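Local atomic coordinates of tropomodulin (Caenorhabditis elegans, PDB entry 1PGV), a protein that probably caps the pointed end of actin filaments, blocking their elongation and depolymerization there, binds tropomyosin, and is represented here by its C-terminal domain. Residues D28-I33 and K56-S61; I82-A87 and P112-R117. All coordinates share one frame; numbering follows the deposited sequence. Where two conformers were deposited one is given.

Both contacts join helices adjacent in space on one side of the C-terminal domain, a right-handed leucine-rich-repeat fold. There short parallel strands, in the same order across the sheet as along the chain, alternate with helices. Contact 1 pairs helix 29-37 with helix 56-66. Contact 2 follows it in sequence and pairs the short helix 84-87 with helix 112-121. Their centres lie about 18 Å apart. Helix 56-66 connects them: Ile59 CD1 packs on Ile82 CG2 at 3.6 Å, and Lys56 CB lies 3.6 Å from Glu86 CG. The two contacts thus belong to one run of packed helical segments from the N-terminal edge towards the middle of the domain.

Contact 1 of 2, residues D28-I33 and K56-S61; sequences DVESCI and KERIRS
A salt bridge in the helix layer joins helix 29-37 to helix 56-66 through the exposed Glu30 and the partly exposed Arg58. Glu30 OE2 lies 2.7 Å from Arg58 NH1. The same nitrogen also gives a weak hydrogen bond to Glu30 OE1. The carboxylate and guanidinium planes are only 15° apart, and Glu30 meets the edge of the guanidinium. Arg58 is bent at chi2 (-70°) and chi3 (69°), and this turns its head toward the Ser61 side of its own helix. The pair belongs to the first two helices of a leucine-rich-repeat fold, whose short segments run at 31° to each other with axes 10.2 Å apart.

Ile33 CD1 packs against one face of the guanidinium, 3.7 Å from Arg58 NH1 and displaced toward the rim of the group. The same methyl lies near Ser61, which has two conformers. In one of them Ser61 OG donates to Arg58 O at 2.6 Å, one turn back in its own helix. Ile33 also packs on Leu62, and Val29 reaches Val54 in the loop before helix 56-66. At the start of helix 29-37, Asp28 is the N-cap: its OD1 accepts from Ser31 N at 2.7 Å.

Contact 2 of 2, residues I82-A87 and P112-R117; sequences ISDSEA and PELLAR
This is a buried packing contact between the short helix 84-87 and the first turns of helix 112-121, in the helix layer of the domain. Leu114 carries it from one side, Asp84 and Ala87 from the other. The side chains of Asp84 and Leu114 approach from opposite directions. Leu114 CD2 and CB both lie over one face of the Asp84 carboxylate. CD2 is 3.1 Å from Asp84 OD1 and 3.3 Å from Asp84 CG. CB is 3.6 Å from both Asp84 OD1 and Asp84 OD2. CG of Leu114 stands anti to the backbone N (chi1 -180°), which directs the branched end toward helix 84-87. Leu114 CD2 also meets Ala87 CB, at 4.0 Å, and this is the apolar part of the contact.

No hydrogen bond crosses between the two segments. The polar end of Asp84 is instead held by Thr111, just before helix 112-121: Thr111 OG1 is hydrogen-bonded to Asp84 OD2. The same oxygen accepts from Leu114 N, so Thr111 links the carboxylate to the first turn of the helix. In this leucine-rich-repeat fold, the two helices follow successive strands, 74-76 and 102-104. Leu110, in the loop before helix 112-121, touches both Asp84 and Ala87.

The start of helix 84-87 is fixed on its own account. Ser83 is the N-cap, and Glu86 folds back toward it. Glu86 OE1 accepts two bonds, from Ser83 N at 2.8 Å and from Ser83 OG, both from the same face of the carboxylate. The Ser83 N bond runs nearly along the C-O axis. Ser85 OG donates to Glu86 OE2 at 2.6 Å, from above the carboxylate plane.

Contact 1 of 2, residues D28-I33 and K56-S61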
ATOM      1  N   ASP A  28      -5.822  17.635   8.169  1.00 37.32           N
ATOM      2  CA  ASP A  28      -6.821  18.409   7.445  1.00 37.11           C
ATOM      3  C   ASP A  28      -7.122  17.725   6.112  1.00 36.09           C
ATOM      4  O   ASP A  28      -6.528  18.065   5.087  1.00 35.79           O
ATOM      5  CB  ASP A  28      -6.288  19.820   7.189  1.00 38.20           C
ATOM      6  CG  ASP A  28      -7.352  20.761   6.669  1.00 38.94           C
ATOM      7  OD1 ASP A  28      -8.200  20.322   5.862  1.00 38.51           O
ATOM      8  OD2 ASP A  28      -7.326  21.949   7.058  1.00 38.67           O
ATOM      9  N   VAL A  29      -8.048  16.768   6.128  1.00 34.95           N
ATOM     10  CA  VAL A  29      -8.410  16.033   4.918  1.00 33.53           C
ATOM     11  C   VAL A  29      -8.707  16.957   3.744  1.00 33.77           C
ATOM     12  O   VAL A  29      -8.222  16.742   2.633  1.00 31.26           O
ATOM     13  CB  VAL A  29      -9.646  15.133   5.155  1.00 34.30           C
ATOM     14  CG1 VAL A  29     -10.018  14.412   3.869  1.00 33.23           C
ATOM     15  CG2 VAL A  29      -9.355  14.134   6.259  1.00 33.33           C
ATOM     16  N   GLU A  30      -9.503  17.990   3.997  1.00 34.62           N
ATOM     17  CA  GLU A  30      -9.875  18.938   2.957  1.00 35.04           C
ATOM     18  C   GLU A  30      -8.649  19.611   2.338  1.00 34.94           C
ATOM     19  O   GLU A  30      -8.540  19.719   1.116  1.00 34.24           O
ATOM     20  CB  GLU A  30     -10.816  19.995   3.537  1.00 37.76           C
ATOM     21  CG  GLU A  30     -11.817  20.545   2.543  1.00 41.61           C
ATOM     22  CD  GLU A  30     -12.645  19.449   1.892  1.00 43.79           C
ATOM     23  OE1 GLU A  30     -13.114  18.543   2.616  1.00 45.36           O
ATOM     24  OE2 GLU A  30     -12.832  19.500   0.658  1.00 45.08           O
ATOM     25  N   SER A  31      -7.730  20.063   3.184  1.00 34.13           N
ATOM     26  CA  SER A  31      -6.521  20.720   2.700  1.00 33.35           C
ATOM     27  C   SER A  31      -5.665  19.741   1.898  1.00 31.90           C
ATOM     28  O   SER A  31      -5.135  20.088   0.843  1.00 31.69           O
ATOM     29  CB  SER A  31      -5.710  21.278   3.872  1.00 34.32           C
ATOM     30  OG  SER A  31      -4.534  21.914   3.406  1.00 35.43           O
ATOM     31  N   CYS A  32      -5.537  18.517   2.403  1.00 31.63           N
ATOM     32  CA  CYS A  32      -4.753  17.493   1.721  1.00 30.66           C
ATOM     33  C   CYS A  32      -5.310  17.241   0.322  1.00 30.13           C
ATOM     34  O   CYS A  32      -4.557  17.131  -0.646  1.00 28.57           O
ATOM     35  CB  CYS A  32      -4.758  16.191   2.527  1.00 30.36           C
ATOM     36  SG  CYS A  32      -3.743  16.230   4.026  1.00 30.55           S
ATOM     37  N   ILE A  33      -6.632  17.154   0.220  1.00 30.18           N
ATOM     38  CA  ILE A  33      -7.275  16.931  -1.068  1.00 29.87           C
ATOM     39  C   ILE A  33      -6.877  18.025  -2.051  1.00 30.89           C
ATOM     40  O   ILE A  33      -6.412  17.741  -3.154  1.00 31.43           O
ATOM     41  CB  ILE A  33      -8.816  16.913  -0.931  1.00 29.89           C
ATOM     42  CG1 ILE A  33      -9.257  15.638  -0.206  1.00 28.32           C
ATOM     43  CG2 ILE A  33      -9.466  17.009  -2.310  1.00 29.03           C
ATOM     44  CD1 ILE A  33     -10.745  15.565   0.071  1.00 30.06           C
ATOM     45  N   LYS A  56     -17.076   8.754   3.598  1.00 44.86           N
ATOM     46  CA  LYS A  56     -16.418   7.889   2.634  1.00 44.44           C
ATOM     47  C   LYS A  56     -16.221   8.546   1.276  1.00 43.94           C
ATOM     48  O   LYS A  56     -15.337   8.153   0.514  1.00 43.72           O
ATOM     49  CB  LYS A  56     -17.204   6.583   2.494  1.00 44.50           C
ATOM     50  CG  LYS A  56     -17.492   5.918   3.835  1.00 44.89           C
ATOM     51  CD  LYS A  56     -16.233   5.829   4.701  1.00 43.68           C
ATOM     52  CE  LYS A  56     -16.570   5.448   6.136  1.00 44.58           C
ATOM     53  NZ  LYS A  56     -15.362   5.351   7.008  1.00 42.67           N
ATOM     54  N   GLU A  57     -17.038   9.548   0.965  1.00 43.20           N
ATOM     55  CA  GLU A  57     -16.898  10.235  -0.310  1.00 41.76           C
ATOM     56  C   GLU A  57     -15.638  11.091  -0.254  1.00 39.38           C
ATOM     57  O   GLU A  57     -14.960  11.286  -1.262  1.00 38.31           O
ATOM     58  CB  GLU A  57     -18.117  11.115  -0.589  1.00 44.55           C
ATOM     59  CG  GLU A  57     -18.166  11.651  -2.011  1.00 48.10           C
ATOM     60  CD  GLU A  57     -19.427  12.447  -2.290  1.00 51.13           C
ATOM     61  OE1 GLU A  57     -20.531  11.938  -1.990  1.00 52.65           O
ATOM     62  OE2 GLU A  57     -19.317  13.578  -2.815  1.00 53.14           O
ATOM     63  N   ARG A  58     -15.329  11.597   0.937  1.00 37.98           N
ATOM     64  CA  ARG A  58     -14.137  12.417   1.135  1.00 37.32           C
ATOM     65  C   ARG A  58     -12.889  11.539   1.060  1.00 35.67           C
ATOM     66  O   ARG A  58     -11.869  11.932   0.487  1.00 34.22           O
ATOM     67  CB  ARG A  58     -14.193  13.123   2.493  1.00 38.89           C
ATOM     68  CG  ARG A  58     -15.194  14.270   2.575  1.00 41.81           C
ATOM     69  CD  ARG A  58     -14.757  15.467   1.738  1.00 43.72           C
ATOM     70  NE  ARG A  58     -14.820  15.201   0.304  1.00 45.89           N
ATOM     71  CZ  ARG A  58     -14.462  16.073  -0.633  1.00 46.37           C
ATOM     72  NH1 ARG A  58     -14.011  17.272  -0.288  1.00 46.11           N
ATOM     73  NH2 ARG A  58     -14.563  15.751  -1.916  1.00 46.08           N
ATOM     74  N   ILE A  59     -12.969  10.351   1.647  1.00 34.96           N
ATOM     75  CA  ILE A  59     -11.845   9.428   1.615  1.00 34.20           C
ATOM     76  C   ILE A  59     -11.609   9.034   0.161  1.00 33.51           C
ATOM     77  O   ILE A  59     -10.466   8.946  -0.291  1.00 32.02           O
ATOM     78  CB  ILE A  59     -12.122   8.174   2.470  1.00 35.72           C
ATOM     79  CG1 ILE A  59     -12.142   8.565   3.951  1.00 36.87           C
ATOM     80  CG2 ILE A  59     -11.064   7.107   2.202  1.00 36.83           C
ATOM     81  CD1 ILE A  59     -12.403   7.420   4.898  1.00 38.26           C
ATOM     82  N   ARG A  60     -12.693   8.809  -0.577  1.00 32.39           N
ATOM     83  CA  ARG A  60     -12.573   8.452  -1.984  1.00 31.74           C
ATOM     84  C   ARG A  60     -11.946   9.605  -2.762  1.00 29.69           C
ATOM     85  O   ARG A  60     -11.117   9.387  -3.640  1.00 27.84           O
ATOM     86  CB  ARG A  60     -13.944   8.131  -2.587  1.00 35.11           C
ATOM     87  CG  ARG A  60     -14.504   6.763  -2.235  1.00 38.65           C
ATOM     88  CD  ARG A  60     -15.846   6.555  -2.937  1.00 42.83           C
ATOM     89  NE  ARG A  60     -16.339   5.184  -2.831  1.00 47.39           N
ATOM     90  CZ  ARG A  60     -17.478   4.759  -3.373  1.00 49.33           C
ATOM     91  NH1 ARG A  60     -18.243   5.599  -4.058  1.00 50.51           N
ATOM     92  NH2 ARG A  60     -17.852   3.492  -3.238  1.00 49.96           N
ATOM     93  N   SER A  61     -12.347  10.833  -2.439  1.00 28.81           N
ATOM     94  CA  SER A  61     -11.805  12.001  -3.126  1.00 27.12           C
ATOM     95  C   SER A  61     -10.334  12.217  -2.768  1.00 26.52           C
ATOM     96  O   SER A  61      -9.548  12.686  -3.593  1.00 25.41           O
ATOM     97  CB  SER A  61     -12.628  13.249  -2.786  1.00 28.37           C
ATOM     98  OG  SER A  61     -12.703  13.450  -1.386  0.50 29.76           O
TER

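Contact 2 of 2, residues I82-A87 and P112-R117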
ATOM      1  N   ILE A  82     -12.538   1.684   6.482  1.00 24.92           N
ATOM      2  CA  ILE A  82     -12.826   1.681   5.053  1.00 23.40           C
ATOM      3  C   ILE A  82     -13.002   0.252   4.552  1.00 22.75           C
ATOM      4  O   ILE A  82     -12.469  -0.690   5.135  1.00 21.83           O
ATOM      5  CB  ILE A  82     -11.707   2.363   4.239  1.00 23.97           C
ATOM      6  CG1 ILE A  82     -10.354   1.729   4.572  1.00 22.42           C
ATOM      7  CG2 ILE A  82     -11.699   3.859   4.527  1.00 24.90           C
ATOM      8  CD1 ILE A  82      -9.219   2.229   3.697  1.00 24.02           C
ATOM      9  N   SER A  83     -13.772   0.101   3.481  1.00 22.87           N
ATOM     10  CA  SER A  83     -14.026  -1.210   2.888  1.00 24.12           C
ATOM     11  C   SER A  83     -13.586  -1.182   1.431  1.00 23.04           C
ATOM     12  O   SER A  83     -13.086  -0.170   0.949  1.00 23.32           O
ATOM     13  CB  SER A  83     -15.517  -1.555   2.976  1.00 26.16           C
ATOM     14  OG  SER A  83     -16.270  -0.739   2.099  1.00 31.48           O
ATOM     15  N   ASP A  84     -13.776  -2.291   0.723  1.00 22.18           N
ATOM     16  CA  ASP A  84     -13.372  -2.361  -0.675  1.00 23.92           C
ATOM     17  C   ASP A  84     -13.874  -1.213  -1.542  1.00 25.49           C
ATOM     18  O   ASP A  84     -13.153  -0.734  -2.415  1.00 25.48           O
ATOM     19  CB  ASP A  84     -13.821  -3.686  -1.292  1.00 22.43           C
ATOM     20  CG  ASP A  84     -12.945  -4.848  -0.880  1.00 22.68           C
ATOM     21  OD1 ASP A  84     -12.137  -4.689   0.063  1.00 23.18           O
ATOM     22  OD2 ASP A  84     -13.068  -5.925  -1.503  1.00 20.61           O
ATOM     23  N   SER A  85     -15.105  -0.771  -1.309  1.00 27.87           N
ATOM     24  CA  SER A  85     -15.664   0.311  -2.109  1.00 30.90           C
ATOM     25  C   SER A  85     -14.836   1.596  -2.035  1.00 31.48           C
ATOM     26  O   SER A  85     -14.636   2.265  -3.048  1.00 31.52           O
ATOM     27  CB  SER A  85     -17.118   0.577  -1.699  1.00 32.55           C
ATOM     28  OG  SER A  85     -17.249   0.690  -0.294  1.00 38.54           O
ATOM     29  N   GLU A  86     -14.337   1.930  -0.849  1.00 30.33           N
ATOM     30  CA  GLU A  86     -13.530   3.139  -0.695  1.00 31.92           C
ATOM     31  C   GLU A  86     -12.067   2.933  -1.075  1.00 30.90           C
ATOM     32  O   GLU A  86     -11.413   3.855  -1.561  1.00 32.19           O
ATOM     33  CB  GLU A  86     -13.584   3.660   0.749  1.00 32.70           C
ATOM     34  CG  GLU A  86     -14.949   4.124   1.225  1.00 34.81           C
ATOM     35  CD  GLU A  86     -15.833   2.978   1.670  1.00 36.51           C
ATOM     36  OE1 GLU A  86     -15.399   2.201   2.548  1.00 36.29           O
ATOM     37  OE2 GLU A  86     -16.961   2.860   1.148  1.00 35.12           O
ATOM     38  N   ALA A  87     -11.554   1.726  -0.856  1.00 30.05           N
ATOM     39  CA  ALA A  87     -10.156   1.426  -1.146  1.00 29.24           C
ATOM     40  C   ALA A  87      -9.832   1.028  -2.584  1.00 29.46           C
ATOM     41  O   ALA A  87      -8.659   0.967  -2.964  1.00 28.57           O
ATOM     42  CB  ALA A  87      -9.656   0.351  -0.187  1.00 28.95           C
ATOM     43  N   PRO A 112      -9.526 -10.088   1.183  1.00 19.13           N
ATOM     44  CA  PRO A 112      -8.283 -10.708   0.718  1.00 19.86           C
ATOM     45  C   PRO A 112      -8.085 -10.496  -0.779  1.00 20.48           C
ATOM     46  O   PRO A 112      -6.966 -10.274  -1.245  1.00 20.80           O
ATOM     47  CB  PRO A 112      -8.484 -12.180   1.067  1.00 20.67           C
ATOM     48  CG  PRO A 112      -9.290 -12.110   2.321  1.00 19.91           C
ATOM     49  CD  PRO A 112     -10.313 -11.038   1.991  1.00 20.82           C
ATOM     50  N   GLU A 113      -9.182 -10.560  -1.531  1.00 20.52           N
ATOM     51  CA  GLU A 113      -9.125 -10.387  -2.976  1.00 21.58           C
ATOM     52  C   GLU A 113      -8.650  -8.992  -3.365  1.00 20.48           C
ATOM     53  O   GLU A 113      -7.852  -8.834  -4.287  1.00 19.79           O
ATOM     54  CB  GLU A 113     -10.503 -10.637  -3.602  1.00 25.26           C
ATOM     55  CG  GLU A 113     -11.046 -12.050  -3.413  1.00 31.49           C
ATOM     56  CD  GLU A 113     -11.214 -12.431  -1.952  1.00 33.04           C
ATOM     57  OE1 GLU A 113     -11.795 -11.636  -1.183  1.00 31.39           O
ATOM     58  OE2 GLU A 113     -10.770 -13.534  -1.576  1.00 37.70           O
ATOM     59  N   LEU A 114      -9.150  -7.974  -2.673  1.00 19.26           N
ATOM     60  CA  LEU A 114      -8.740  -6.614  -2.996  1.00 19.53           C
ATOM     61  C   LEU A 114      -7.269  -6.422  -2.629  1.00 18.44           C
ATOM     62  O   LEU A 114      -6.512  -5.818  -3.389  1.00 19.03           O
ATOM     63  CB  LEU A 114      -9.601  -5.590  -2.258  1.00 20.31           C
ATOM     64  CG  LEU A 114      -9.229  -4.132  -2.555  1.00 23.17           C
ATOM     65  CD1 LEU A 114      -9.198  -3.892  -4.057  1.00 21.91           C
ATOM     66  CD2 LEU A 114     -10.224  -3.207  -1.882  1.00 24.95           C
ATOM     67  N   LEU A 115      -6.871  -6.944  -1.473  1.00 16.51           N
ATOM     68  CA  LEU A 115      -5.480  -6.833  -1.031  1.00 15.80           C
ATOM     69  C   LEU A 115      -4.548  -7.469  -2.056  1.00 15.41           C
ATOM     70  O   LEU A 115      -3.474  -6.944  -2.339  1.00 15.24           O
ATOM     71  CB  LEU A 115      -5.291  -7.501   0.330  1.00 15.98           C
ATOM     72  CG  LEU A 115      -5.991  -6.796   1.496  1.00 16.35           C
ATOM     73  CD1 LEU A 115      -5.647  -7.501   2.803  1.00 17.86           C
ATOM     74  CD2 LEU A 115      -5.551  -5.327   1.542  1.00 17.63           C
ATOM     75  N   ALA A 116      -4.963  -8.604  -2.616  1.00 15.06           N
ATOM     76  CA  ALA A 116      -4.153  -9.267  -3.623  1.00 16.07           C
ATOM     77  C   ALA A 116      -4.003  -8.353  -4.836  1.00 15.76           C
ATOM     78  O   ALA A 116      -2.927  -8.260  -5.423  1.00 15.13           O
ATOM     79  CB  ALA A 116      -4.801 -10.601  -4.039  1.00 16.91           C
ATOM     80  N   ARG A 117      -5.082  -7.679  -5.223  1.00 16.31           N
ATOM     81  CA  ARG A 117      -5.015  -6.785  -6.369  1.00 17.48           C
ATOM     82  C   ARG A 117      -4.105  -5.591  -6.062  1.00 17.19           C
ATOM     83  O   ARG A 117      -3.334  -5.159  -6.915  1.00 17.18           O
ATOM     84  CB  ARG A 117      -6.411  -6.292  -6.747  1.00 20.03           C
ATOM     85  CG  ARG A 117      -7.331  -7.397  -7.256  1.00 24.79           C
ATOM     86  CD  ARG A 117      -8.724  -6.850  -7.541  1.00 30.85           C
ATOM     87  NE  ARG A 117      -8.699  -5.848  -8.601  1.00 36.25           N
ATOM     88  CZ  ARG A 117      -9.663  -4.956  -8.812  1.00 39.27           C
ATOM     89  NH1 ARG A 117     -10.736  -4.937  -8.030  1.00 40.34           N
ATOM     90  NH2 ARG A 117      -9.552  -4.083  -9.805  1.00 40.97           N
TER